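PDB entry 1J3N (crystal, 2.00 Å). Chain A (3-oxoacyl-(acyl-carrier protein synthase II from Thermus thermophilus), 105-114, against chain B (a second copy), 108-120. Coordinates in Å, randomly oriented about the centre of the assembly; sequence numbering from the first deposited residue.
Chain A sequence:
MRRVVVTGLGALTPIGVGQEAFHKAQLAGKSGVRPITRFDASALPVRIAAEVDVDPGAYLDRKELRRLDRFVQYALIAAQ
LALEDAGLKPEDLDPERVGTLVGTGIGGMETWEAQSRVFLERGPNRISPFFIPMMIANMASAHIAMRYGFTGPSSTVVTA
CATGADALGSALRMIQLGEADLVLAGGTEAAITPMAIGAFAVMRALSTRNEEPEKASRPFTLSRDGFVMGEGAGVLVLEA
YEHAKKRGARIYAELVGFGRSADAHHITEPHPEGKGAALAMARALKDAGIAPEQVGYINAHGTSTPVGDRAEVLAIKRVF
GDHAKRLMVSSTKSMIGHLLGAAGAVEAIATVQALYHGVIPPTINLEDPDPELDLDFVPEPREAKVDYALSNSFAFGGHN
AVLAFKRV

Chain A, residues 105-114: GIGGMETWEA
Chain B 108-120: GMETWEAQSRVFL

Two copies of the same helix meet here by laying one tryptophan flat upon the other. In chain A, residues 105-108 form a loop and the helix runs from Met109(A) onward; in chain B the helix spans 109-120, and both continue beyond these stretches. The axes approach to 11.1 Å with their N-to-C directions at 70°, a gap wide enough to be filled by large side chains. The closest backbone register pairs Glu113(A) CA with Ser116(B) CA at 7.1 Å.

Each helix starts from a glycine N-cap. Gly108(A) has phi/psi -75/69 and Gly108(B) -71/62; Trp112(A) N donates to Gly108(A) O at 2.9 Å, and Trp112(B) N to Gly108(B) O at 2.8 Å. Before the cap, Gly107(A) sits at 86/-142, where a CB would jam against the preceding carbonyl O, so the turn itself calls for glycine.

Trp112(A) and Trp112(B) point CA-to-CB toward the partner, with chi1 off the wells at -94° and -93° and chi2 at 111° and 109°. With the helices placed as they are, the indole planes come to within 3° of parallel. The five-membered ring of Trp112(A) stacks on the six-membered ring of Trp112(B), centroids 3.5 Å apart, and Trp112(A) CG lies 3.5 Å from Trp112(B) CH2. The two residues give up 107 and 113 Å², more than half of the 382 Å² buried in total.

The methionines fill the hollows at the rims of these plates. Met109(A) and Met109(B) leave the backbone sideways, then bend inward through chi1 t, chi2 p and chi3 near -125°. Met109(A) CE reaches Trp112(B) CH2 at 3.6 Å, and Met109(B) CE reaches Trp112(A) CH2 at 3.5 Å, each methyl near the ring plane while the other indole covers a face. The sulfurs are also edge-on: Met109(A) SD is 4.9 Å from the centroid of the Trp112(B) six-membered ring, and Met109(B) SD 5.2 Å from that of Trp112(A). A flexible thioether can bend its methyl against the indole edge. Ile106(A), m and t, adds a looser bump, CG2 4.4 Å from Trp112(B) CZ2.

Glu113(A) (m, t, chi3 -176°) extends OE2 to 4.1 Å from Phe119(B) CE2, while its OE1 is hydrogen-bonded elsewhere in the structure. The CA-to-CB bond of Phe119(B) points toward chain A, with chi1 t and chi2 64°. Ser116(B), chi1 p, turns its OG back to Trp112(B) O at 2.7 Å, satisfying the hydroxyl within its own helix. No hydrogen bond crosses between the stretches; shape does the work.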

# COMPACT_ATOMS: atom_id res chain seq x y z
N GLY A 105 2.15 0.04 8.39
CA GLY A 105 3.51 -0.23 7.96
C GLY A 105 3.88 -1.70 8.03
O GLY A 105 4.58 -2.22 7.14
N ILE A 106 3.40 -2.38 9.07
CA ILE A 106 3.71 -3.79 9.31
C ILE A 106 2.49 -4.73 9.25
O ILE A 106 2.62 -5.90 8.88
CB ILE A 106 4.39 -3.94 10.69
CG1 ILE A 106 5.74 -3.23 10.68
CG2 ILE A 106 4.55 -5.41 11.07
CD1 ILE A 106 6.53 -3.40 11.96
N GLY A 107 1.33 -4.24 9.65
CA GLY A 107 0.14 -5.08 9.63
C GLY A 107 -0.02 -5.90 10.90
O GLY A 107 0.31 -5.42 11.99
N GLY A 108 -0.48 -7.14 10.77
CA GLY A 108 -0.70 -7.99 11.93
C GLY A 108 0.51 -8.59 12.61
O GLY A 108 0.71 -9.80 12.59
N MET A 109 1.30 -7.74 13.26
CA MET A 109 2.50 -8.17 13.97
C MET A 109 2.24 -9.25 15.03
O MET A 109 2.97 -10.24 15.10
CB MET A 109 3.17 -6.95 14.61
CG MET A 109 4.60 -7.17 15.06
SD MET A 109 5.73 -7.59 13.71
CE MET A 109 6.48 -9.06 14.40
N GLU A 110 1.22 -9.07 15.87
CA GLU A 110 0.92 -10.07 16.90
C GLU A 110 0.52 -11.39 16.26
O GLU A 110 0.92 -12.47 16.72
CB GLU A 110 -0.20 -9.60 17.83
CG GLU A 110 0.12 -8.36 18.66
CD GLU A 110 -0.90 -8.13 19.78
OE1 GLU A 110 -2.09 -8.47 19.60
OE2 GLU A 110 -0.50 -7.60 20.83
N THR A 111 -0.28 -11.32 15.20
CA THR A 111 -0.74 -12.51 14.50
C THR A 111 0.44 -13.25 13.89
O THR A 111 0.49 -14.48 13.89
CB THR A 111 -1.75 -12.13 13.38
OG1 THR A 111 -2.94 -11.60 13.98
CG2 THR A 111 -2.12 -13.36 12.55
N TRP A 112 1.41 -12.50 13.37
CA TRP A 112 2.59 -13.11 12.77
C TRP A 112 3.34 -13.94 13.81
O TRP A 112 3.81 -15.04 13.51
CB TRP A 112 3.52 -12.03 12.20
CG TRP A 112 3.30 -11.74 10.73
CD1 TRP A 112 2.79 -10.60 10.18
CD2 TRP A 112 3.67 -12.59 9.63
NE1 TRP A 112 2.82 -10.67 8.81
CE2 TRP A 112 3.35 -11.89 8.44
CE3 TRP A 112 4.22 -13.87 9.54
CZ2 TRP A 112 3.59 -12.43 7.17
CZ3 TRP A 112 4.46 -14.41 8.27
CH2 TRP A 112 4.14 -13.68 7.10
N GLU A 113 3.47 -13.42 15.03
CA GLU A 113 4.18 -14.15 16.08
C GLU A 113 3.40 -15.36 16.55
O GLU A 113 3.97 -16.43 16.75
CB GLU A 113 4.46 -13.23 17.28
CG GLU A 113 5.38 -12.06 16.97
CD GLU A 113 5.83 -11.33 18.22
OE1 GLU A 113 6.54 -10.31 18.08
OE2 GLU A 113 5.48 -11.77 19.33
N ALA A 114 2.09 -15.19 16.72
CA ALA A 114 1.23 -16.28 17.18
C ALA A 114 1.19 -17.44 16.19
O ALA A 114 1.40 -18.59 16.56
CB ALA A 114 -0.18 -15.76 17.44
N GLY B 108 8.06 -9.63 2.13
CA GLY B 108 9.11 -10.60 2.42
C GLY B 108 8.75 -11.89 3.12
O GLY B 108 9.23 -12.16 4.22
N MET B 109 7.92 -12.70 2.48
CA MET B 109 7.48 -13.98 3.03
C MET B 109 8.63 -14.88 3.49
O MET B 109 8.58 -15.44 4.59
CB MET B 109 6.63 -14.72 2.00
CG MET B 109 5.91 -15.95 2.54
SD MET B 109 4.67 -15.51 3.77
CE MET B 109 5.26 -16.43 5.19
N GLU B 110 9.67 -15.03 2.67
CA GLU B 110 10.80 -15.89 3.06
C GLU B 110 11.53 -15.31 4.26
O GLU B 110 11.99 -16.06 5.13
CB GLU B 110 11.79 -16.07 1.90
CG GLU B 110 11.23 -16.85 0.71
CD GLU B 110 12.33 -17.41 -0.19
OE1 GLU B 110 13.41 -16.80 -0.27
OE2 GLU B 110 12.10 -18.46 -0.83
N THR B 111 11.65 -13.99 4.30
CA THR B 111 12.33 -13.31 5.39
C THR B 111 11.54 -13.54 6.67
O THR B 111 12.11 -13.84 7.71
CB THR B 111 12.47 -11.80 5.10
OG1 THR B 111 13.29 -11.61 3.95
CG2 THR B 111 13.10 -11.07 6.28
N TRP B 112 10.21 -13.41 6.58
CA TRP B 112 9.37 -13.64 7.75
C TRP B 112 9.59 -15.04 8.31
O TRP B 112 9.75 -15.22 9.52
CB TRP B 112 7.90 -13.45 7.40
CG TRP B 112 7.35 -12.07 7.62
CD1 TRP B 112 7.00 -11.16 6.67
CD2 TRP B 112 7.03 -11.47 8.88
NE1 TRP B 112 6.47 -10.03 7.25
CE2 TRP B 112 6.48 -10.20 8.61
CE3 TRP B 112 7.15 -11.88 10.22
CZ2 TRP B 112 6.04 -9.34 9.62
CZ3 TRP B 112 6.72 -11.03 11.22
CH2 TRP B 112 6.17 -9.77 10.92
N GLU B 113 9.61 -16.05 7.44
CA GLU B 113 9.81 -17.43 7.91
C GLU B 113 11.16 -17.64 8.59
O GLU B 113 11.23 -18.20 9.69
CB GLU B 113 9.69 -18.43 6.76
CG GLU B 113 8.34 -18.47 6.06
CD GLU B 113 8.06 -19.81 5.40
OE1 GLU B 113 9.02 -20.57 5.10
OE2 GLU B 113 6.88 -20.12 5.16
N ALA B 114 12.22 -17.19 7.94
CA ALA B 114 13.57 -17.37 8.47
C ALA B 114 13.79 -16.61 9.77
O ALA B 114 14.44 -17.11 10.68
CB ALA B 114 14.61 -16.94 7.43
N GLN B 115 13.26 -15.39 9.86
CA GLN B 115 13.45 -14.58 11.05
C GLN B 115 12.49 -14.88 12.20
O GLN B 115 12.84 -14.68 13.37
CB GLN B 115 13.40 -13.10 10.68
CG GLN B 115 14.60 -12.66 9.85
CD GLN B 115 15.92 -12.97 10.53
OE1 GLN B 115 16.16 -12.54 11.66
NE2 GLN B 115 16.78 -13.73 9.86
N SER B 116 11.28 -15.34 11.90
CA SER B 116 10.34 -15.66 12.97
C SER B 116 10.87 -16.90 13.66
O SER B 116 10.63 -17.12 14.85
CB SER B 116 8.94 -15.90 12.41
OG SER B 116 8.95 -16.96 11.46
N ARG B 117 11.61 -17.71 12.90
CA ARG B 117 12.19 -18.94 13.43
C ARG B 117 13.35 -18.58 14.35
O ARG B 117 13.50 -19.17 15.43
CB ARG B 117 12.67 -19.82 12.28
CG ARG B 117 13.03 -21.24 12.68
CD ARG B 117 13.55 -22.01 11.47
NE ARG B 117 14.02 -23.35 11.82
CZ ARG B 117 13.22 -24.36 12.15
NH1 ARG B 117 11.90 -24.19 12.18
NH2 ARG B 117 13.74 -25.54 12.46
N VAL B 118 14.17 -17.62 13.92
CA VAL B 118 15.30 -17.16 14.72
C VAL B 118 14.74 -16.61 16.03
O VAL B 118 15.18 -16.98 17.11
CB VAL B 118 16.09 -16.02 14.01
CG1 VAL B 118 17.05 -15.36 14.99
CG2 VAL B 118 16.86 -16.58 12.83
N PHE B 119 13.75 -15.74 15.92
CA PHE B 119 13.12 -15.14 17.08
C PHE B 119 12.65 -16.20 18.08
O PHE B 119 12.99 -16.14 19.27
CB PHE B 119 11.92 -14.29 16.64
CG PHE B 119 11.01 -13.87 17.76
CD1 PHE B 119 11.47 -13.04 18.78
CD2 PHE B 119 9.70 -14.34 17.82
CE1 PHE B 119 10.64 -12.68 19.83
CE2 PHE B 119 8.86 -13.99 18.87
CZ PHE B 119 9.33 -13.16 19.88
N LEU B 120 11.88 -17.16 17.60
CA LEU B 120 11.36 -18.22 18.45
C LEU B 120 12.41 -19.17 19.03
O LEU B 120 12.29 -19.59 20.18
CB LEU B 120 10.29 -19.01 17.69
CG LEU B 120 8.98 -18.26 17.48
CD1 LEU B 120 8.04 -19.08 16.61
CD2 LEU B 120 8.34 -17.98 18.83